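Local structure of membrane-associated lipoprotein (Ureaplasma parvum, 3K63) at residues I11-D15 with T16-K20; P25-Y29 with D30-P34; H50-Q53 with N54-D57; F19-A22 with A23-N26. The protein is of unknown function but is a membrane-associated lipoprotein, and the crystallised piece is its lipoprotein-17 domain. One frame throughout, in Å; residues are numbered along the deposited sequence.

Contacts 1, 4 and 2 follow one another from the N terminus, and contact 3 comes later. Contact 1 closes the turn that leads into strand 17-21. Contact 4 overlaps it at Phe19 and Lys20 and turns the chain at the other end of that strand. Contact 2 shares Pro25 and Asn26 with contact 4 and closes a 3-10 turn before helix 34-40. Tyr29 of contact 2 reaches back to Asp18 and Phe19. Contact 3 closes the turn between strands 45-49 and 56-64. It meets contact 1 through the salt bridge of Asp15 with Lys51 and the backbone pairing of Thr16 with His50. No contact lies within another; none cross.

Contact 1. Residues I11-D15 with T16-K20; sequences IRLKD and TFDFK
A tight turn before strand 17-21 brings Arg12 and Leu13 back against Thr16 and Phe17. Arg12 O is gripped by two backbone donors: Asp15 N, and Thr16 N at 3.0 Å. The second lies nearly in line with the carbonyl bond. Arg12 N in turn donates to Thr16 OG1 at 3.3 Å, with an angle of 159° at the hydrogen. The hydroxyl can do this because chi1 of Thr16 (-45°) sets OG1 beside its own backbone N and CG2 opposite. One step further on, Lys14 N donates to Phe17 O at 2.8 Å.

The apolar side of the turn rests on two rings. Leu13 CD1 sits over one face of the Phe17 ring, 3.9 Å from its centroid and shifted toward the rim, in a CH-pi contact. The same methyl lies 3.7 Å from Phe19 CD1, so it bridges both rings. Ile11 CG2 approaches Phe17 CE1 obliquely at 3.6 Å. Ile58 of strand 56-64 also touches Ile11 and Phe17.

On the polar side, Asp18 OD1 lies 3.0 Å from Lys14 CA and is also hydrogen-bonded to Tyr29 OH. Asp15 pairs with Lys51 in a salt bridge. Lys14 has a positive phi, and the Arg12-Asp15 turn is close to type II, a reverse turn delivering the chain into a strand.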
loop_
_atom_site.group_PDB
_atom_site.type_symbol
_atom_site.label_atom_id
_atom_site.label_comp_id
_atom_site.label_asym_id
_atom_site.label_seq_id
_atom_site.Cartn_x
_atom_site.Cartn_y
_atom_site.Cartn_z
ATOM N N ILE A 11 -6.698 -8.040 -7.995
ATOM C CA ILE A 11 -6.218 -7.662 -6.679
ATOM C C ILE A 11 -6.473 -6.178 -6.473
ATOM O O ILE A 11 -6.012 -5.349 -7.252
ATOM C CB ILE A 11 -4.715 -7.959 -6.532
ATOM C CG1 ILE A 11 -4.460 -9.453 -6.769
ATOM C CG2 ILE A 11 -4.245 -7.532 -5.160
ATOM C CD1 ILE A 11 -3.024 -9.895 -6.563
ATOM N N ARG A 12 -7.229 -5.851 -5.433
ATOM C CA ARG A 12 -7.563 -4.468 -5.127
ATOM C C ARG A 12 -7.708 -4.305 -3.621
ATOM O O ARG A 12 -8.332 -5.127 -2.950
ATOM C CB ARG A 12 -8.851 -4.074 -5.848
ATOM C CG ARG A 12 -8.623 -3.140 -7.034
ATOM C CD ARG A 12 -9.490 -3.506 -8.229
ATOM N NE ARG A 12 -8.839 -4.457 -9.131
ATOM C CZ ARG A 12 -7.793 -4.171 -9.905
ATOM N NH1 ARG A 12 -7.270 -2.952 -9.888
ATOM N NH2 ARG A 12 -7.276 -5.098 -10.708
ATOM N N LEU A 13 -7.107 -3.247 -3.091
ATOM C CA LEU A 13 -7.135 -2.988 -1.662
ATOM C C LEU A 13 -8.567 -2.836 -1.169
ATOM O O LEU A 13 -9.454 -2.426 -1.914
ATOM C CB LEU A 13 -6.330 -1.726 -1.347
ATOM C CG LEU A 13 -5.897 -1.501 0.103
ATOM C CD1 LEU A 13 -5.013 -2.644 0.579
ATOM C CD2 LEU A 13 -5.151 -0.180 0.195
ATOM N N LYS A 14 -8.786 -3.184 0.091
ATOM C CA LYS A 14 -10.100 -3.094 0.700
ATOM C C LYS A 14 -11.075 -4.146 0.158
ATOM O O LYS A 14 -12.188 -4.297 0.668
ATOM C CB LYS A 14 -10.656 -1.673 0.528
ATOM C CG LYS A 14 -10.286 -0.746 1.694
ATOM C CD LYS A 14 -10.664 0.718 1.474
ATOM C CE LYS A 14 -9.592 1.467 0.692
ATOM N NZ LYS A 14 -9.924 2.915 0.521
ATOM N N ASP A 15 -10.649 -4.879 -0.865
ATOM C CA ASP A 15 -11.470 -5.929 -1.453
ATOM C C ASP A 15 -10.775 -7.259 -1.178
ATOM O O ASP A 15 -11.132 -7.984 -0.240
ATOM C CB ASP A 15 -11.612 -5.712 -2.965
ATOM C CG ASP A 15 -12.401 -6.823 -3.651
ATOM O OD1 ASP A 15 -13.190 -7.512 -2.967
ATOM O OD2 ASP A 15 -12.243 -6.995 -4.883
ATOM N N THR A 16 -9.765 -7.554 -1.996
ATOM C CA THR A 16 -8.984 -8.777 -1.869
ATOM C C THR A 16 -8.210 -8.827 -0.565
ATOM O O THR A 16 -8.086 -9.889 0.044
ATOM C CB THR A 16 -7.969 -8.907 -2.991
ATOM O OG1 THR A 16 -8.599 -8.588 -4.239
ATOM C CG2 THR A 16 -7.425 -10.336 -3.034
ATOM N N PHE A 17 -7.666 -7.690 -0.149
ATOM C CA PHE A 17 -6.906 -7.644 1.090
ATOM C C PHE A 17 -6.836 -6.245 1.672
ATOM O O PHE A 17 -7.193 -5.254 1.036
ATOM C CB PHE A 17 -5.469 -8.128 0.868
ATOM C CG PHE A 17 -4.604 -7.140 0.119
ATOM C CD1 PHE A 17 -4.852 -6.857 -1.221
ATOM C CD2 PHE A 17 -3.548 -6.481 0.757
ATOM C CE1 PHE A 17 -4.069 -5.937 -1.918
ATOM C CE2 PHE A 17 -2.757 -5.556 0.065
ATOM C CZ PHE A 17 -3.021 -5.287 -1.279
ATOM N N ASP A 18 -6.352 -6.192 2.898
ATOM C CA ASP A 18 -6.158 -4.948 3.602
ATOM C C ASP A 18 -4.846 -5.130 4.337
ATOM O O ASP A 18 -4.354 -6.257 4.482
ATOM C CB ASP A 18 -7.280 -4.709 4.604
ATOM C CG ASP A 18 -8.535 -4.145 3.956
ATOM O OD1 ASP A 18 -8.420 -3.196 3.144
ATOM O OD2 ASP A 18 -9.646 -4.638 4.269
ATOM N N PHE A 19 -4.257 -4.029 4.777
ATOM C CA PHE A 19 -3.014 -4.117 5.514
ATOM C C PHE A 19 -3.139 -3.230 6.729
ATOM O O PHE A 19 -3.981 -2.332 6.793
ATOM C CB PHE A 19 -1.815 -3.670 4.665
ATOM C CG PHE A 19 -1.847 -2.220 4.275
ATOM C CD1 PHE A 19 -2.316 -1.833 3.021
ATOM C CD2 PHE A 19 -1.413 -1.238 5.160
ATOM C CE1 PHE A 19 -2.350 -0.490 2.648
ATOM C CE2 PHE A 19 -1.440 0.112 4.807
ATOM C CZ PHE A 19 -1.910 0.490 3.544
ATOM N N LYS A 20 -2.299 -3.500 7.707
ATOM C CA LYS A 20 -2.293 -2.717 8.904
ATOM C C LYS A 20 -0.811 -2.645 9.211
ATOM O O LYS A 20 -0.087 -3.625 9.042
ATOM C CB LYS A 20 -3.074 -3.443 9.999
ATOM C CG LYS A 20 -3.823 -2.490 10.924
ATOM C CD LYS A 20 -4.761 -3.179 11.926
ATOM C CE LYS A 20 -3.989 -3.768 13.106
ATOM N NZ LYS A 20 -4.917 -4.444 14.062
#

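Contact 2. Residues P25-Y29 with D30-P34; sequences PNQNY and DQLLP
The carboxamide of Gln31 meets Asn28 through its oxygen: Asn28 N donates a weak hydrogen bond to Gln31 OE1 at 3.3 Å. OE1 also lies 3.7 Å from Gln27 CA, so this end of the amide rests along the backbone of Gln27 and Asn28. The Tyr29 ring has Asp30 N set obliquely to it, and it meets the ring of Phe19 with planes about 45° apart. Gln27 brings its own amide to Leu32, with OE1 3.8 Å from CD2. These two side chains cross at about a right angle.

Behind the side chains runs a short 3-10 turn. Gln31 N donates to Asn28 O at 3.2 Å, and Leu32 N donates to Tyr29 O at 3.1 Å. In both bonds the donor stands well above the carbonyl plane, about 60° out of it. Gln31 therefore holds Asn28 twice, once by its backbone and once by its side chain. The chi1 of Gln31 (-69°) keeps CG beside its own N, and the chain then runs extended to Asn28. Asp30 OD1 packs 3.5 Å from Asn28 CB.

The hydroxyl of Tyr29 is hydrogen-bonded to Phe19 N of strand 17-21. Leu32 touches Phe24. Leu33 then takes the N-cap position of helix 34-40, and its N is hydrogen-bonded to Gln36 OE1. The chemistry is consistent with a turn held by two backbone bonds. The weak amide bond adds to them on the exposed side, and Tyr29 ties the turn to strand 17-21.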
loop_
_atom_site.group_PDB
_atom_site.type_symbol
_atom_site.label_atom_id
_atom_site.label_comp_id
_atom_site.label_asym_id
_atom_site.label_seq_id
_atom_site.Cartn_x
_atom_site.Cartn_y
_atom_site.Cartn_z
ATOM N N PRO A 25 -1.325 0.383 14.548
ATOM C CA PRO A 25 -2.370 -0.636 14.691
ATOM C C PRO A 25 -3.848 -0.215 14.699
ATOM O O PRO A 25 -4.679 -0.918 14.123
ATOM C CB PRO A 25 -1.972 -1.358 15.981
ATOM C CG PRO A 25 -1.246 -0.283 16.758
ATOM C CD PRO A 25 -0.382 0.309 15.677
ATOM N N ASN A 26 -4.186 0.915 15.316
ATOM C CA ASN A 26 -5.593 1.313 15.377
ATOM C C ASN A 26 -6.022 2.519 14.546
ATOM O O ASN A 26 -6.900 3.277 14.965
ATOM C CB ASN A 26 -6.007 1.553 16.832
ATOM C CG ASN A 26 -5.326 0.606 17.789
ATOM O OD1 ASN A 26 -4.323 0.958 18.416
ATOM N ND2 ASN A 26 -5.845 -0.614 17.888
ATOM N N GLN A 27 -5.426 2.699 13.373
ATOM C CA GLN A 27 -5.787 3.835 12.528
ATOM C C GLN A 27 -6.139 3.411 11.109
ATOM O O GLN A 27 -5.430 2.613 10.503
ATOM C CB GLN A 27 -4.644 4.858 12.484
ATOM C CG GLN A 27 -4.306 5.496 13.818
ATOM C CD GLN A 27 -3.244 6.569 13.682
ATOM O OE1 GLN A 27 -3.483 7.625 13.094
ATOM N NE2 GLN A 27 -2.057 6.297 14.213
ATOM N N ASN A 28 -7.234 3.950 10.578
ATOM C CA ASN A 28 -7.662 3.617 9.223
ATOM C C ASN A 28 -6.799 4.307 8.180
ATOM O O ASN A 28 -5.999 5.185 8.494
ATOM C CB ASN A 28 -9.109 4.040 8.981
ATOM C CG ASN A 28 -10.079 3.371 9.919
ATOM O OD1 ASN A 28 -11.246 3.770 9.996
ATOM N ND2 ASN A 28 -9.615 2.345 10.637
ATOM N N TYR A 29 -6.995 3.914 6.929
ATOM C CA TYR A 29 -6.248 4.475 5.824
ATOM C C TYR A 29 -6.462 5.966 5.704
ATOM O O TYR A 29 -5.512 6.710 5.470
ATOM C CB TYR A 29 -6.669 3.836 4.511
ATOM C CG TYR A 29 -6.517 2.341 4.466
ATOM C CD1 TYR A 29 -5.367 1.725 4.958
ATOM C CD2 TYR A 29 -7.506 1.539 3.899
ATOM C CE1 TYR A 29 -5.202 0.346 4.889
ATOM C CE2 TYR A 29 -7.347 0.165 3.823
ATOM C CZ TYR A 29 -6.191 -0.421 4.321
ATOM O OH TYR A 29 -6.009 -1.774 4.251
ATOM N N ASP A 30 -7.708 6.411 5.864
ATOM C CA ASP A 30 -7.992 7.831 5.712
ATOM C C ASP A 30 -7.549 8.731 6.862
ATOM O O ASP A 30 -7.809 9.924 6.837
ATOM C CB ASP A 30 -9.483 8.058 5.397
ATOM C CG ASP A 30 -10.420 7.535 6.481
ATOM O OD1 ASP A 30 -9.941 7.067 7.538
ATOM O OD2 ASP A 30 -11.652 7.605 6.261
ATOM N N GLN A 31 -6.897 8.160 7.871
ATOM C CA GLN A 31 -6.402 8.936 9.009
ATOM C C GLN A 31 -4.866 8.962 8.926
ATOM O O GLN A 31 -4.179 9.519 9.792
ATOM C CB GLN A 31 -6.842 8.302 10.337
ATOM C CG GLN A 31 -8.344 8.399 10.603
ATOM C CD GLN A 31 -8.800 7.526 11.774
ATOM O OE1 GLN A 31 -8.034 6.702 12.289
ATOM N NE2 GLN A 31 -10.055 7.697 12.193
ATOM N N LEU A 32 -4.331 8.372 7.856
ATOM C CA LEU A 32 -2.882 8.299 7.661
ATOM C C LEU A 32 -2.371 8.949 6.393
ATOM O O LEU A 32 -2.776 8.603 5.291
ATOM C CB LEU A 32 -2.419 6.849 7.676
ATOM C CG LEU A 32 -2.488 6.120 9.009
ATOM C CD1 LEU A 32 -2.278 4.650 8.751
ATOM C CD2 LEU A 32 -1.445 6.668 9.974
ATOM N N LEU A 33 -1.461 9.895 6.558
ATOM C CA LEU A 33 -0.877 10.569 5.411
ATOM C C LEU A 33 0.055 9.588 4.697
ATOM O O LEU A 33 0.687 8.743 5.338
ATOM C CB LEU A 33 -0.065 11.774 5.872
ATOM C CG LEU A 33 -0.817 13.022 6.338
ATOM C CD1 LEU A 33 0.117 13.897 7.170
ATOM C CD2 LEU A 33 -1.370 13.790 5.126
ATOM N N PRO A 34 0.124 9.660 3.362
ATOM C CA PRO A 34 1.023 8.726 2.694
ATOM C C PRO A 34 2.420 8.773 3.296
ATOM O O PRO A 34 3.044 7.727 3.482
ATOM C CB PRO A 34 0.987 9.191 1.247
ATOM C CG PRO A 34 -0.472 9.545 1.092
ATOM C CD PRO A 34 -0.797 10.286 2.397
#

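Contact 3. Residues H50-Q53 with N54-D57; sequences HKYQ and NELD
Tyr52 lays one edge of its ring against the carboxylate of Glu55. OE2 of Glu55 lies near the ring plane, 3.7 Å from Tyr52 CD1, and the planes of the two groups are 79° apart. The other oxygen, Glu55 OE1, rests 3.4 Å from Tyr52 CA. Glu55 reaches both places because its chain bends at chi2 (88°), which folds the carboxylate back over the start of the turn. One face of the Tyr52 ring is met by Lys51 CB, which stands 4.3 Å above the plane and toward the rim.

Leu56 comes to Tyr52 from another direction. Its CD2 lies 4.2 Å from Tyr52 CB, a loose apolar touch, and its CB packs 3.7 Å from Tyr52 O. That carbonyl is the hub of the turn. Leu56 N donates to Tyr52 O at 2.7 Å, and the bond is fairly straight, 158° at the hydrogen. This i+4 to i bond closes a five-residue alpha turn from Tyr52 to Leu56. Glu55 N adds a weak bond to Tyr52 O at 3.2 Å.

The turn links strand 45-49, of the two-stranded sheet, to strand 56-64, an outer strand of the three-stranded antiparallel sheet. Tyr52 enters it with a positive phi, a left-handed backbone conformation. Gln53 and Asn54 form the exposed apex. Gln53 O accepts from Lys88 NZ, while Leu56 O and Lys51 O both accept from Gln49 NE2. Ile7 of helix 4-7 touches Tyr52, Glu55 and Leu56. Leu56 also packs on Leu85 of the adjacent strand 79-87.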
loop_
_atom_site.group_PDB
_atom_site.type_symbol
_atom_site.label_atom_id
_atom_site.label_comp_id
_atom_site.label_asym_id
_atom_site.label_seq_id
_atom_site.Cartn_x
_atom_site.Cartn_y
_atom_site.Cartn_z
ATOM N N HIS A 50 -8.135 -11.390 2.524
ATOM C CA HIS A 50 -9.510 -11.847 2.647
ATOM C C HIS A 50 -9.898 -12.888 1.617
ATOM O O HIS A 50 -10.649 -13.805 1.921
ATOM C CB HIS A 50 -10.457 -10.664 2.503
ATOM C CG HIS A 50 -10.114 -9.511 3.388
ATOM N ND1 HIS A 50 -10.272 -8.201 2.996
ATOM C CD2 HIS A 50 -9.623 -9.472 4.648
ATOM C CE1 HIS A 50 -9.888 -7.401 3.977
ATOM N NE2 HIS A 50 -9.490 -8.147 4.991
ATOM N N LYS A 51 -9.393 -12.751 0.396
ATOM C CA LYS A 51 -9.751 -13.685 -0.660
ATOM C C LYS A 51 -8.563 -14.308 -1.397
ATOM O O LYS A 51 -7.443 -13.805 -1.347
ATOM C CB LYS A 51 -10.693 -12.981 -1.641
ATOM C CG LYS A 51 -11.666 -12.074 -0.912
ATOM C CD LYS A 51 -12.951 -11.784 -1.678
ATOM C CE LYS A 51 -12.737 -10.875 -2.880
ATOM N NZ LYS A 51 -14.044 -10.487 -3.492
ATOM N N TYR A 52 -8.827 -15.420 -2.066
ATOM C CA TYR A 52 -7.818 -16.146 -2.817
ATOM C C TYR A 52 -6.642 -16.633 -1.968
ATOM O O TYR A 52 -5.558 -16.852 -2.515
ATOM C CB TYR A 52 -7.256 -15.293 -3.963
ATOM C CG TYR A 52 -8.278 -14.687 -4.909
ATOM C CD1 TYR A 52 -9.248 -15.475 -5.544
ATOM C CD2 TYR A 52 -8.270 -13.312 -5.176
ATOM C CE1 TYR A 52 -10.186 -14.900 -6.417
ATOM C CE2 TYR A 52 -9.197 -12.729 -6.042
ATOM C CZ TYR A 52 -10.153 -13.524 -6.656
ATOM O OH TYR A 52 -11.089 -12.927 -7.474
ATOM N N GLN A 53 -6.813 -16.815 -0.658
ATOM C CA GLN A 53 -5.667 -17.290 0.112
ATOM C C GLN A 53 -5.274 -18.731 -0.191
ATOM O O GLN A 53 -4.225 -19.197 0.258
ATOM C CB GLN A 53 -5.843 -17.113 1.630
ATOM C CG GLN A 53 -7.246 -16.896 2.185
ATOM C CD GLN A 53 -7.228 -16.508 3.679
ATOM O OE1 GLN A 53 -6.162 -16.413 4.295
ATOM N NE2 GLN A 53 -8.410 -16.275 4.253
ATOM N N ASN A 54 -6.101 -19.442 -0.952
ATOM C CA ASN A 54 -5.765 -20.816 -1.312
ATOM C C ASN A 54 -4.824 -20.775 -2.523
ATOM O O ASN A 54 -3.847 -21.525 -2.599
ATOM C CB ASN A 54 -7.026 -21.606 -1.668
ATOM C CG ASN A 54 -7.625 -22.346 -0.469
ATOM O OD1 ASN A 54 -8.810 -22.686 -0.467
ATOM N ND2 ASN A 54 -6.808 -22.608 0.544
ATOM N N GLU A 55 -5.108 -19.848 -3.436
ATOM C CA GLU A 55 -4.339 -19.693 -4.668
ATOM C C GLU A 55 -3.202 -18.673 -4.694
ATOM O O GLU A 55 -2.225 -18.863 -5.411
ATOM C CB GLU A 55 -5.272 -19.327 -5.824
ATOM C CG GLU A 55 -6.556 -20.121 -5.924
ATOM C CD GLU A 55 -7.688 -19.519 -5.098
ATOM O OE1 GLU A 55 -7.567 -19.418 -3.854
ATOM O OE2 GLU A 55 -8.710 -19.142 -5.705
ATOM N N LEU A 56 -3.324 -17.607 -3.908
ATOM C CA LEU A 56 -2.349 -16.521 -3.937
ATOM C C LEU A 56 -1.796 -16.003 -2.615
ATOM O O LEU A 56 -2.441 -16.109 -1.566
ATOM C CB LEU A 56 -3.007 -15.367 -4.695
ATOM C CG LEU A 56 -2.602 -13.914 -4.542
ATOM C CD1 LEU A 56 -1.583 -13.626 -5.602
ATOM C CD2 LEU A 56 -3.815 -13.013 -4.699
ATOM N N ASP A 57 -0.574 -15.474 -2.660
ATOM C CA ASP A 57 -0.004 -14.856 -1.469
ATOM C C ASP A 57 0.318 -13.430 -1.871
ATOM O O ASP A 57 0.987 -13.191 -2.883
ATOM C CB ASP A 57 1.282 -15.493 -0.980
ATOM C CG ASP A 57 1.794 -14.806 0.286
ATOM O OD1 ASP A 57 0.971 -14.651 1.217
ATOM O OD2 ASP A 57 2.988 -14.416 0.363
#

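Contact 4. Residues F19-A22 with A23-N26; sequences FKLA and AFPN
The side chain of Lys20 passes by the backbone carbonyl of Pro25 at the end of strand 17-21. Its aliphatic part does the touching: CE is 3.1 Å and CD 3.2 Å from Pro25 O. The chain of Lys20 is extended at chi2, and CD is already beside the oxygen. The bend at chi3 (78°) brings CE to it as well. Lys20 also touches Glu46 and Gln48 of the neighbouring strand 45-49.

Leu21 and Phe24 meet more loosely. Leu21 CD2 approaches the Phe24 ring obliquely, 4.3 Å from CD1. The methyl group of Ala23 is placed differently. Its CB lies over the centre of one ring face of Phe24, 4.1 Å above the plane. The ring thus has one alanine on a face and the leucine at an oblique angle. Phe24 also touches Asn40 of helix 34-40, and Leu21 packs on Ile37 and Phe63. Leu21 thus lies between helix 34-40 and strand 56-64.

One backbone bond closes the turn. Phe24 N donates to Leu21 O at 2.8 Å, with the donor above the carbonyl plane and 140° at the hydrogen. Pro25 N lies 3.2 Å from the same Leu21 O, but a proline nitrogen has no hydrogen to give. The ring of Pro25 leans on the turn instead, with CD 3.5 Å from Ala22 O. Ala22 and Ala23 occupy the two central positions, and Ala22 pairs by its backbone with Gly44. This is a type I beta turn, from Leu21 to Phe24, which bends the chain away at the end of a beta strand.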
loop_
_atom_site.group_PDB
_atom_site.type_symbol
_atom_site.label_atom_id
_atom_site.label_comp_id
_atom_site.label_asym_id
_atom_site.label_seq_id
_atom_site.Cartn_x
_atom_site.Cartn_y
_atom_site.Cartn_z
ATOM N N PHE A 19 -4.257 -4.029 4.777
ATOM C CA PHE A 19 -3.014 -4.117 5.514
ATOM C C PHE A 19 -3.139 -3.230 6.729
ATOM O O PHE A 19 -3.981 -2.332 6.793
ATOM C CB PHE A 19 -1.815 -3.670 4.665
ATOM C CG PHE A 19 -1.847 -2.220 4.275
ATOM C CD1 PHE A 19 -2.316 -1.833 3.021
ATOM C CD2 PHE A 19 -1.413 -1.238 5.160
ATOM C CE1 PHE A 19 -2.350 -0.490 2.648
ATOM C CE2 PHE A 19 -1.440 0.112 4.807
ATOM C CZ PHE A 19 -1.910 0.490 3.544
ATOM N N LYS A 20 -2.299 -3.500 7.707
ATOM C CA LYS A 20 -2.293 -2.717 8.904
ATOM C C LYS A 20 -0.811 -2.645 9.211
ATOM O O LYS A 20 -0.087 -3.625 9.042
ATOM C CB LYS A 20 -3.074 -3.443 9.999
ATOM C CG LYS A 20 -3.823 -2.490 10.924
ATOM C CD LYS A 20 -4.761 -3.179 11.926
ATOM C CE LYS A 20 -3.989 -3.768 13.106
ATOM N NZ LYS A 20 -4.917 -4.444 14.062
ATOM N N LEU A 21 -0.359 -1.466 9.617
ATOM C CA LEU A 21 1.043 -1.254 9.932
ATOM C C LEU A 21 1.315 -1.405 11.420
ATOM O O LEU A 21 0.610 -0.843 12.263
ATOM C CB LEU A 21 1.482 0.136 9.484
ATOM C CG LEU A 21 2.146 0.293 8.116
ATOM C CD1 LEU A 21 1.179 -0.040 7.004
ATOM C CD2 LEU A 21 2.660 1.739 7.989
ATOM N N ALA A 22 2.348 -2.170 11.737
ATOM C CA ALA A 22 2.730 -2.394 13.122
ATOM C C ALA A 22 2.895 -1.089 13.909
ATOM O O ALA A 22 2.799 -1.080 15.140
ATOM C CB ALA A 22 4.030 -3.192 13.176
ATOM N N ALA A 23 3.134 0.008 13.197
ATOM C CA ALA A 23 3.339 1.301 13.836
ATOM C C ALA A 23 2.033 2.037 14.135
ATOM O O ALA A 23 1.975 2.854 15.044
ATOM C CB ALA A 23 4.248 2.155 12.971
ATOM N N PHE A 24 0.984 1.736 13.378
ATOM C CA PHE A 24 -0.297 2.389 13.608
ATOM C C PHE A 24 -1.443 1.393 13.680
ATOM O O PHE A 24 -2.448 1.543 12.999
ATOM C CB PHE A 24 -0.583 3.400 12.500
ATOM C CG PHE A 24 0.545 4.353 12.243
ATOM C CD1 PHE A 24 1.192 4.361 11.010
ATOM C CD2 PHE A 24 0.974 5.230 13.236
ATOM C CE1 PHE A 24 2.245 5.223 10.775
ATOM C CE2 PHE A 24 2.026 6.097 13.012
ATOM C CZ PHE A 24 2.666 6.094 11.776
ATOM N N PRO A 25 -1.325 0.383 14.548
ATOM C CA PRO A 25 -2.370 -0.636 14.691
ATOM C C PRO A 25 -3.848 -0.215 14.699
ATOM O O PRO A 25 -4.679 -0.918 14.123
ATOM C CB PRO A 25 -1.972 -1.358 15.981
ATOM C CG PRO A 25 -1.246 -0.283 16.758
ATOM C CD PRO A 25 -0.382 0.309 15.677
ATOM N N ASN A 26 -4.186 0.915 15.316
ATOM C CA ASN A 26 -5.593 1.313 15.377
ATOM C C ASN A 26 -6.022 2.519 14.546
ATOM O O ASN A 26 -6.900 3.277 14.965
ATOM C CB ASN A 26 -6.007 1.553 16.832
ATOM C CG ASN A 26 -5.326 0.606 17.789
ATOM O OD1 ASN A 26 -4.323 0.958 18.416
ATOM N ND2 ASN A 26 -5.845 -0.614 17.888
#